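Long-range contacts in Exo-beta-1,3-glucanase (Streptomyces sp. SirexAA-E, PDB 4PEY), which hydrolyses laminarin and laminarioligosaccharides as a secreted family 55 exo-beta-1,3-glucanase, releasing glucose and laminaribiose: residues A[83-88]-A[136-141]; A[177-182]-A[214-219]; A[236-241]-A[252-257]. The protein carries 1 engineered substitution. One frame throughout, in Å; residues are numbered along the deposited sequence. Where two conformers were deposited one is given.

Interaction 1 of 3, residues A[83-88]-A[136-141]; sequences NPDDTT and RMHVKG
D85 and H138 meet with their flat groups almost perpendicular, the carboxylate plane turned 89° from the imidazole plane. OD1 of D85 sits at the edge of the ring, in its plane, and accepts the N-H of ND1 on its syn lone pair; H138 ND1 and D85 OD1 are 2.7 Å apart in a practically straight bond (178°). CG of H138 stands anti to its backbone N, which brings the ring toward D85, and the far ring nitrogen, NE2, is bonded to D164. With an acidic partner at each nitrogen, the ring is fixed in rotation and would probably favour the protonated form. CG of K140 lies over one ring face, offset toward the rim. Both segments belong to a right-handed parallel beta-helix, the fold of family 55: the 3-10 turn 84-86 leads into strand 87-94, and strand 138-144 runs two rungs further on, with strand 116-118 between them. A water bridges the two segments, donating to OD1 of D85, accepting from K140 NZ at 3.0 Å and hydrogen-bonded to OG1 of T88. On the other flank the rigid hydrocarbon ring of P84 suits the aliphatic chain of R136, in one of its two conformers, crossing it at about a right angle with P84 CG 3.6 Å from R136 CG. The guanidinium passes N83 with its plane 15° from the amide, and NH1 bonds the carbonyl of L82.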
loop_
_atom_site.group_PDB
_atom_site.type_symbol
_atom_site.label_atom_id
_atom_site.label_comp_id
_atom_site.label_asym_id
_atom_site.label_seq_id
_atom_site.Cartn_x
_atom_site.Cartn_y
_atom_site.Cartn_z
ATOM N N ASN A 83 11.935 -11.474 -15.849
ATOM C CA ASN A 83 12.145 -12.108 -14.556
ATOM C C ASN A 83 13.131 -11.303 -13.699
ATOM O O ASN A 83 13.994 -10.600 -14.233
ATOM C CB ASN A 83 12.643 -13.543 -14.762
ATOM C CG ASN A 83 11.575 -14.450 -15.353
ATOM O OD1 ASN A 83 11.700 -14.934 -16.483
ATOM N ND2 ASN A 83 10.514 -14.680 -14.590
ATOM N N PRO A 84 13.002 -11.388 -12.365
ATOM C CA PRO A 84 13.857 -10.559 -11.499
ATOM C C PRO A 84 15.362 -10.798 -11.706
ATOM O O PRO A 84 16.139 -9.844 -11.699
ATOM C CB PRO A 84 13.430 -10.972 -10.082
ATOM C CG PRO A 84 12.064 -11.548 -10.241
ATOM C CD PRO A 84 12.021 -12.176 -11.595
ATOM N N ASP A 85 15.772 -12.047 -11.900
ATOM C CA ASP A 85 17.198 -12.337 -12.035
ATOM C C ASP A 85 17.764 -11.863 -13.378
ATOM O O ASP A 85 18.968 -11.933 -13.595
ATOM C CB ASP A 85 17.464 -13.833 -11.837
ATOM C CG ASP A 85 17.259 -14.269 -10.394
ATOM O OD1 ASP A 85 18.024 -13.807 -9.516
ATOM O OD2 ASP A 85 16.328 -15.057 -10.130
ATOM N N ASP A 86 16.904 -11.360 -14.265
ATOM C CA ASP A 86 17.381 -10.775 -15.517
ATOM C C ASP A 86 18.107 -9.457 -15.273
ATOM O O ASP A 86 18.905 -9.022 -16.103
ATOM C CB ASP A 86 16.229 -10.533 -16.494
ATOM C CG ASP A 86 15.576 -11.814 -16.959
ATOM O OD1 ASP A 86 16.202 -12.889 -16.847
ATOM O OD2 ASP A 86 14.434 -11.739 -17.455
ATOM N N THR A 87 17.825 -8.825 -14.136
ATOM C CA THR A 87 18.439 -7.543 -13.802
ATOM C C THR A 87 19.047 -7.644 -12.415
ATOM O O THR A 87 18.333 -7.574 -11.415
ATOM C CB THR A 87 17.418 -6.378 -13.846
ATOM O OG1 THR A 87 16.640 -6.476 -15.047
ATOM C CG2 THR A 87 18.134 -5.038 -13.839
ATOM N N THR A 88 20.365 -7.814 -12.364
ATOM C CA THR A 88 21.041 -8.130 -11.116
ATOM C C THR A 88 21.975 -7.002 -10.688
ATOM O O THR A 88 22.778 -6.510 -11.482
ATOM C CB THR A 88 21.848 -9.443 -11.241
ATOM O OG1 THR A 88 20.953 -10.532 -11.508
ATOM C CG2 THR A 88 22.611 -9.736 -9.952
ATOM N N ARG A 136 8.399 -8.683 -6.282
ATOM C CA ARG A 136 9.099 -9.416 -7.341
ATOM C C ARG A 136 10.610 -9.201 -7.234
ATOM O O ARG A 136 11.294 -8.974 -8.230
ATOM C CB ARG A 136 8.579 -8.988 -8.729
ATOM C CG ARG A 136 8.780 -10.006 -9.850
ATOM C CD ARG A 136 8.327 -9.431 -11.202
ATOM N NE ARG A 136 8.503 -10.369 -12.312
ATOM C CZ ARG A 136 7.611 -11.290 -12.655
ATOM N NH1 ARG A 136 7.848 -12.101 -13.680
ATOM N NH2 ARG A 136 6.481 -11.400 -11.973
ATOM N N MET A 137 11.121 -9.281 -6.008
ATOM C CA MET A 137 12.544 -9.103 -5.747
ATOM C C MET A 137 13.203 -10.439 -5.443
ATOM O O MET A 137 12.593 -11.310 -4.815
ATOM C CB MET A 137 12.760 -8.147 -4.563
ATOM C CG MET A 137 12.195 -6.748 -4.788
ATOM S SD MET A 137 13.098 -5.770 -6.015
ATOM C CE MET A 137 14.638 -5.446 -5.154
ATOM N N HIS A 138 14.463 -10.589 -5.849
ATOM C CA HIS A 138 15.262 -11.729 -5.420
ATOM C C HIS A 138 16.464 -11.230 -4.640
ATOM O O HIS A 138 17.395 -10.685 -5.228
ATOM C CB HIS A 138 15.742 -12.583 -6.600
ATOM C CG HIS A 138 16.480 -13.816 -6.172
ATOM N ND1 HIS A 138 17.358 -14.489 -6.997
ATOM C CD2 HIS A 138 16.489 -14.480 -4.991
ATOM C CE1 HIS A 138 17.857 -15.530 -6.349
ATOM N NE2 HIS A 138 17.353 -15.539 -5.125
ATOM N N VAL A 139 16.453 -11.417 -3.322
ATOM C CA VAL A 139 17.596 -10.997 -2.513
ATOM C C VAL A 139 18.481 -12.203 -2.244
ATOM O O VAL A 139 18.065 -13.158 -1.573
ATOM C CB VAL A 139 17.169 -10.350 -1.179
ATOM C CG1 VAL A 139 18.399 -9.856 -0.427
ATOM C CG2 VAL A 139 16.202 -9.193 -1.434
ATOM N N LYS A 140 19.696 -12.171 -2.796
ATOM C CA LYS A 140 20.634 -13.274 -2.628
ATOM C C LYS A 140 21.458 -13.011 -1.372
ATOM O O LYS A 140 22.652 -12.730 -1.433
ATOM C CB LYS A 140 21.515 -13.430 -3.874
ATOM C CG LYS A 140 20.680 -13.587 -5.145
ATOM C CD LYS A 140 21.485 -14.021 -6.359
ATOM C CE LYS A 140 22.372 -12.913 -6.874
ATOM N NZ LYS A 140 22.915 -13.201 -8.235
ATOM N N GLY A 141 20.780 -13.098 -0.231
ATOM C CA GLY A 141 21.340 -12.721 1.054
ATOM C C GLY A 141 20.184 -12.473 1.998
ATOM O O GLY A 141 19.058 -12.915 1.740
HETATM O O HOH W 1 20.608 -12.911 -10.158
#

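Interaction 2 of 3, residues A[177-182]-A[214-219]; sequences TRDSSV and ETTPVS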
loop_
_atom_site.group_PDB
_atom_site.type_symbol
_atom_site.label_atom_id
_atom_site.label_comp_id
_atom_site.label_asym_id
_atom_site.label_seq_id
_atom_site.Cartn_x
_atom_site.Cartn_y
_atom_site.Cartn_z
ATOM N N THR A 177 3.699 -10.048 4.525
ATOM C CA THR A 177 4.417 -10.711 3.445
ATOM C C THR A 177 3.452 -11.672 2.772
ATOM O O THR A 177 2.795 -12.461 3.469
ATOM C CB THR A 177 5.648 -11.503 3.972
ATOM O OG1 THR A 177 6.457 -10.658 4.799
ATOM C CG2 THR A 177 6.490 -12.075 2.822
ATOM N N ARG A 178 3.338 -11.627 1.444
ATOM C CA ARG A 178 2.539 -12.658 0.771
ATOM C C ARG A 178 3.225 -13.278 -0.432
ATOM O O ARG A 178 4.041 -12.646 -1.111
ATOM C CB ARG A 178 1.160 -12.135 0.349
ATOM C CG ARG A 178 1.133 -11.206 -0.822
ATOM C CD ARG A 178 -0.258 -11.164 -1.529
ATOM N NE ARG A 178 -0.159 -10.255 -2.666
ATOM C CZ ARG A 178 0.421 -10.566 -3.827
ATOM N NH1 ARG A 178 0.897 -11.790 -4.041
ATOM N NH2 ARG A 178 0.526 -9.648 -4.778
ATOM N N ASP A 179 2.903 -14.553 -0.640
ATOM C CA ASP A 179 3.224 -15.283 -1.865
ATOM C C ASP A 179 4.697 -15.130 -2.213
ATOM O O ASP A 179 5.064 -14.616 -3.268
ATOM C CB ASP A 179 2.300 -14.809 -2.986
ATOM C CG ASP A 179 0.837 -14.992 -2.622
ATOM O OD1 ASP A 179 0.561 -15.839 -1.743
ATOM O OD2 ASP A 179 -0.031 -14.298 -3.185
ATOM N N SER A 180 5.524 -15.582 -1.278
ATOM C CA SER A 180 6.960 -15.345 -1.299
ATOM C C SER A 180 7.694 -16.558 -0.747
ATOM O O SER A 180 7.075 -17.542 -0.334
ATOM C CB SER A 180 7.313 -14.100 -0.464
ATOM O OG SER A 180 6.850 -12.894 -1.061
ATOM N N SER A 181 9.016 -16.470 -0.739
ATOM C CA SER A 181 9.877 -17.476 -0.142
ATOM C C SER A 181 10.923 -16.769 0.710
ATOM O O SER A 181 11.553 -15.822 0.247
ATOM C CB SER A 181 10.547 -18.320 -1.232
ATOM O OG SER A 181 11.558 -19.154 -0.700
ATOM N N VAL A 182 11.092 -17.200 1.958
ATOM C CA VAL A 182 12.151 -16.643 2.808
ATOM C C VAL A 182 13.006 -17.765 3.403
ATOM O O VAL A 182 12.494 -18.851 3.717
ATOM C CB VAL A 182 11.582 -15.752 3.958
ATOM C CG1 VAL A 182 10.781 -14.593 3.384
ATOM C CG2 VAL A 182 10.751 -16.570 4.954
ATOM N N GLU A 214 -1.476 -20.580 5.167
ATOM C CA GLU A 214 -0.747 -21.410 4.211
ATOM C C GLU A 214 -0.794 -20.849 2.784
ATOM O O GLU A 214 0.201 -20.904 2.052
ATOM C CB GLU A 214 -1.304 -22.835 4.237
ATOM C CG GLU A 214 -0.631 -23.805 3.271
ATOM C CD GLU A 214 0.703 -24.328 3.782
ATOM O OE1 GLU A 214 1.059 -24.032 4.941
ATOM O OE2 GLU A 214 1.392 -25.047 3.018
ATOM N N THR A 215 -1.945 -20.308 2.394
ATOM C CA THR A 215 -2.111 -19.723 1.067
ATOM C C THR A 215 -2.833 -18.380 1.124
ATOM O O THR A 215 -3.490 -18.053 2.117
ATOM C CB THR A 215 -2.908 -20.648 0.116
ATOM O OG1 THR A 215 -4.238 -20.844 0.623
ATOM C CG2 THR A 215 -2.214 -21.994 -0.048
ATOM N N THR A 216 -2.712 -17.615 0.042
ATOM C CA THR A 216 -3.503 -16.406 -0.156
ATOM C C THR A 216 -4.724 -16.777 -1.006
ATOM O O THR A 216 -4.558 -17.352 -2.080
ATOM C CB THR A 216 -2.677 -15.307 -0.841
ATOM O OG1 THR A 216 -1.420 -15.147 -0.159
ATOM C CG2 THR A 216 -3.437 -13.981 -0.846
ATOM N N PRO A 217 -5.949 -16.472 -0.525
ATOM C CA PRO A 217 -7.162 -16.959 -1.206
ATOM C C PRO A 217 -7.167 -16.654 -2.700
ATOM O O PRO A 217 -7.439 -17.532 -3.530
ATOM C CB PRO A 217 -8.293 -16.212 -0.493
ATOM C CG PRO A 217 -7.757 -15.926 0.861
ATOM C CD PRO A 217 -6.264 -15.753 0.724
ATOM N N VAL A 218 -6.896 -15.399 -3.028
ATOM C CA VAL A 218 -6.756 -14.931 -4.407
ATOM C C VAL A 218 -5.633 -13.904 -4.447
ATOM O O VAL A 218 -5.572 -13.053 -3.557
ATOM C CB VAL A 218 -8.051 -14.253 -4.943
ATOM C CG1 VAL A 218 -7.947 -13.997 -6.440
ATOM C CG2 VAL A 218 -9.302 -15.062 -4.602
ATOM N N SER A 219 -4.765 -13.954 -5.453
ATOM C CA SER A 219 -3.842 -12.854 -5.674
ATOM C C SER A 219 -3.551 -12.748 -7.159
ATOM O O SER A 219 -3.704 -13.714 -7.917
ATOM C CB SER A 219 -2.544 -13.019 -4.871
ATOM O OG SER A 219 -1.830 -14.184 -5.247
#
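A corner of the N-terminal parallel beta-helix, where the chain turns at D179 between strands 174-178 and 180-182, meets the bend of strand 210-220 around P217 and V218. Strand 191-198 pairs with both, so side chains rather than backbone bonds join the two segments here. D179 is the hub. Its CG lies anti to its own carbonyl carbon (chi1 -57°), which sets the carboxylate carbon toward T216 and S219, and the two oxygens divide their partners. The hydroxyl of T216 donates to OD1, with T216 OG1 2.6 Å from D179 OD1, while that of S219 donates to OD2, S219 OG lying 2.7 Å from D179 OD2. Each hydroxyl comes in on the syn side but well out of the carboxylate plane, by 32° and 35°. A short hydroxyl side chain suits both places, since it can reach the acid directly from its own backbone; T216 OG1 also bonds S195. OD2 has a second donor in R178: NH1 of R178 is 2.8 Å from OD2 of D179 in a salt bridge, approaching on the anti side and from the opposite face to S219 OG. An alanine at D179 would probably leave the hydroxyls of T216 and S219 without their carboxylate acceptor and R178 without one of its charge partners in a buried place. R178 has other acids within grasp, forming salt bridges to D397 and E221, and this cluster of carboxylates would be expected to keep it charged. Its guanidinium is also met across the contact, for CB of S219 lies over one face, offset toward the rim, 3.7 Å from R178 NH1.

Interaction 3 of 3, residues A[236-241]-A[252-257]; sequences VPAKRT and TPEGES
A238 and E254 touch through aliphatic carbon. Traced outward from its CB, the E254 chain first puts CG, anti to the backbone N (chi1 -172°), 3.7 Å from CB of A238, and then runs extended through CD to its carboxylate oxygens, which meet nothing of segment 236-241. The methylene thus packs while the charge is carried to an exposed place, as suits a glutamate at a surface; the alanine methyl is small enough to lie beside it and also approaches the E254 carbonyl. That carbonyl accepts from the backbone: A238 N is 3.0 Å from E254 O, with a nearly straight N-H...O angle of 176°, and a CA-H...O contact comes to the same oxygen from P237 CA. These bonds belong to a beta hairpin in which strand 231-243, near the end of the N-terminal beta-helix, pairs antiparallel with strand 255-259. V236 and E256 form a hydrogen-bonded pair: V236 N donates to E256 O at 2.8 Å, and E256 N returns a bond to V236 O at 3.1 Å. Their side chains rise on the same face of the sheet, the valine buried and the glutamate exposed. P237 and G255, the neighbouring non-hydrogen-bonded pair, approach to 4.2 Å between their CA atoms. Proline, which has no N-H, fits a non-hydrogen-bonded position, where none is needed toward the partner strand, and glycine is called for by its backbone angles; any CB would also strike the carbonyl oxygen of V236, whose O already lies 3.3 Å from G255 CA.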
loop_
_atom_site.group_PDB
_atom_site.type_symbol
_atom_site.label_atom_id
_atom_site.label_comp_id
_atom_site.label_asym_id
_atom_site.label_seq_id
_atom_site.Cartn_x
_atom_site.Cartn_y
_atom_site.Cartn_z
ATOM N N VAL A 236 1.321 -8.430 -17.693
ATOM C CA VAL A 236 0.086 -8.497 -16.920
ATOM C C VAL A 236 -0.099 -9.920 -16.386
ATOM O O VAL A 236 -0.630 -10.790 -17.076
ATOM C CB VAL A 236 -1.141 -8.089 -17.765
ATOM C CG1 VAL A 236 -2.399 -8.086 -16.910
ATOM C CG2 VAL A 236 -0.927 -6.715 -18.384
ATOM N N PRO A 237 0.380 -10.173 -15.163
ATOM C CA PRO A 237 0.269 -11.517 -14.576
ATOM C C PRO A 237 -1.170 -12.016 -14.486
ATOM O O PRO A 237 -2.089 -11.230 -14.234
ATOM C CB PRO A 237 0.865 -11.333 -13.175
ATOM C CG PRO A 237 1.842 -10.209 -13.350
ATOM C CD PRO A 237 1.179 -9.265 -14.319
ATOM N N ALA A 238 -1.350 -13.316 -14.701
ATOM C CA ALA A 238 -2.640 -13.968 -14.509
ATOM C C ALA A 238 -2.897 -14.178 -13.016
ATOM O O ALA A 238 -1.954 -14.247 -12.221
ATOM C CB ALA A 238 -2.678 -15.293 -15.238
ATOM N N LYS A 239 -4.162 -14.301 -12.632
ATOM C CA LYS A 239 -4.469 -14.468 -11.213
ATOM C C LYS A 239 -4.150 -15.882 -10.744
ATOM O O LYS A 239 -4.148 -16.838 -11.526
ATOM C CB LYS A 239 -5.932 -14.116 -10.914
ATOM C CG LYS A 239 -6.944 -15.229 -11.037
ATOM C CD LYS A 239 -8.314 -14.748 -10.517
ATOM C CE LYS A 239 -9.344 -15.871 -10.515
ATOM N NZ LYS A 239 -9.607 -16.380 -11.885
ATOM N N ARG A 240 -3.845 -15.980 -9.454
ATOM C CA ARG A 240 -3.636 -17.249 -8.772
ATOM C C ARG A 240 -4.684 -17.421 -7.680
ATOM O O ARG A 240 -5.014 -16.471 -6.980
ATOM C CB ARG A 240 -2.237 -17.309 -8.154
ATOM C CG ARG A 240 -1.107 -17.350 -9.146
ATOM C CD ARG A 240 0.185 -17.728 -8.445
ATOM N NE ARG A 240 0.824 -16.603 -7.764
ATOM C CZ ARG A 240 1.874 -16.730 -6.958
ATOM N NH1 ARG A 240 2.366 -17.941 -6.697
ATOM N NH2 ARG A 240 2.417 -15.659 -6.391
ATOM N N THR A 241 -5.219 -18.623 -7.532
ATOM C CA THR A 241 -6.088 -18.903 -6.392
ATOM C C THR A 241 -5.340 -19.820 -5.433
ATOM O O THR A 241 -4.582 -20.691 -5.867
ATOM C CB THR A 241 -7.417 -19.542 -6.823
ATOM O OG1 THR A 241 -7.153 -20.781 -7.480
ATOM C CG2 THR A 241 -8.141 -18.632 -7.788
ATOM N N THR A 252 8.764 -19.471 -16.821
ATOM C CA THR A 252 7.805 -18.649 -17.565
ATOM C C THR A 252 6.537 -18.294 -16.788
ATOM O O THR A 252 5.639 -19.116 -16.635
ATOM C CB THR A 252 7.381 -19.351 -18.877
ATOM O OG1 THR A 252 6.336 -20.295 -18.607
ATOM C CG2 THR A 252 8.567 -20.070 -19.509
ATOM N N PRO A 253 6.465 -17.055 -16.293
ATOM C CA PRO A 253 5.284 -16.617 -15.543
ATOM C C PRO A 253 4.032 -16.555 -16.425
ATOM O O PRO A 253 4.098 -16.122 -17.571
ATOM C CB PRO A 253 5.683 -15.225 -15.042
ATOM C CG PRO A 253 6.722 -14.764 -16.004
ATOM C CD PRO A 253 7.475 -15.990 -16.414
ATOM N N GLU A 254 2.907 -17.004 -15.884
ATOM C CA GLU A 254 1.635 -16.987 -16.597
ATOM C C GLU A 254 1.084 -15.560 -16.715
ATOM O O GLU A 254 0.968 -14.854 -15.713
ATOM C CB GLU A 254 0.632 -17.887 -15.879
ATOM C CG GLU A 254 -0.676 -18.103 -16.610
ATOM C CD GLU A 254 -1.453 -19.277 -16.040
ATOM O OE1 GLU A 254 -0.862 -20.057 -15.258
ATOM O OE2 GLU A 254 -2.652 -19.416 -16.366
ATOM N N GLY A 255 0.752 -15.139 -17.934
ATOM C CA GLY A 255 0.254 -13.791 -18.155
ATOM C C GLY A 255 0.309 -13.318 -19.602
ATOM O O GLY A 255 0.648 -14.080 -20.506
ATOM N N GLU A 256 -0.033 -12.049 -19.811
ATOM C CA GLU A 256 -0.104 -11.435 -21.138
ATOM C C GLU A 256 0.846 -10.245 -21.198
ATOM O O GLU A 256 1.047 -9.576 -20.193
ATOM C CB GLU A 256 -1.545 -10.986 -21.438
ATOM C CG GLU A 256 -1.806 -10.473 -22.848
ATOM C CD GLU A 256 -3.152 -9.756 -22.977
ATOM O OE1 GLU A 256 -3.860 -9.611 -21.955
ATOM O OE2 GLU A 256 -3.502 -9.338 -24.102
ATOM N N SER A 257 1.438 -9.985 -22.361
ATOM C CA SER A 257 2.253 -8.784 -22.540
ATOM C C SER A 257 1.549 -7.782 -23.444
ATOM O O SER A 257 1.107 -8.125 -24.548
ATOM C CB SER A 257 3.625 -9.132 -23.120
ATOM O OG SER A 257 4.404 -9.859 -22.186
#

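Overall arrangement
Interaction 2 is wholly buried, whereas interactions 1 and 3 are only partly so, each with its centre about 21 Å from the centre of the chain. Their chemistry differs accordingly: a carboxylate satisfied by hydroxyls and an arginine inside, a histidine-acid bond with a bridging water in the partly buried contact between turns of the helix, and backbone pairing in the outer hairpin. Interactions 2 and 3 hold neighbouring strands, 210-220 and 231-243; S219 O and R240 N lie 2.7 Å apart, a probable hydrogen bond, and R240 also packs on D179. P253 touches N83 and R136, linking interaction 3 to interaction 1, while interactions 1 and 2 do not touch.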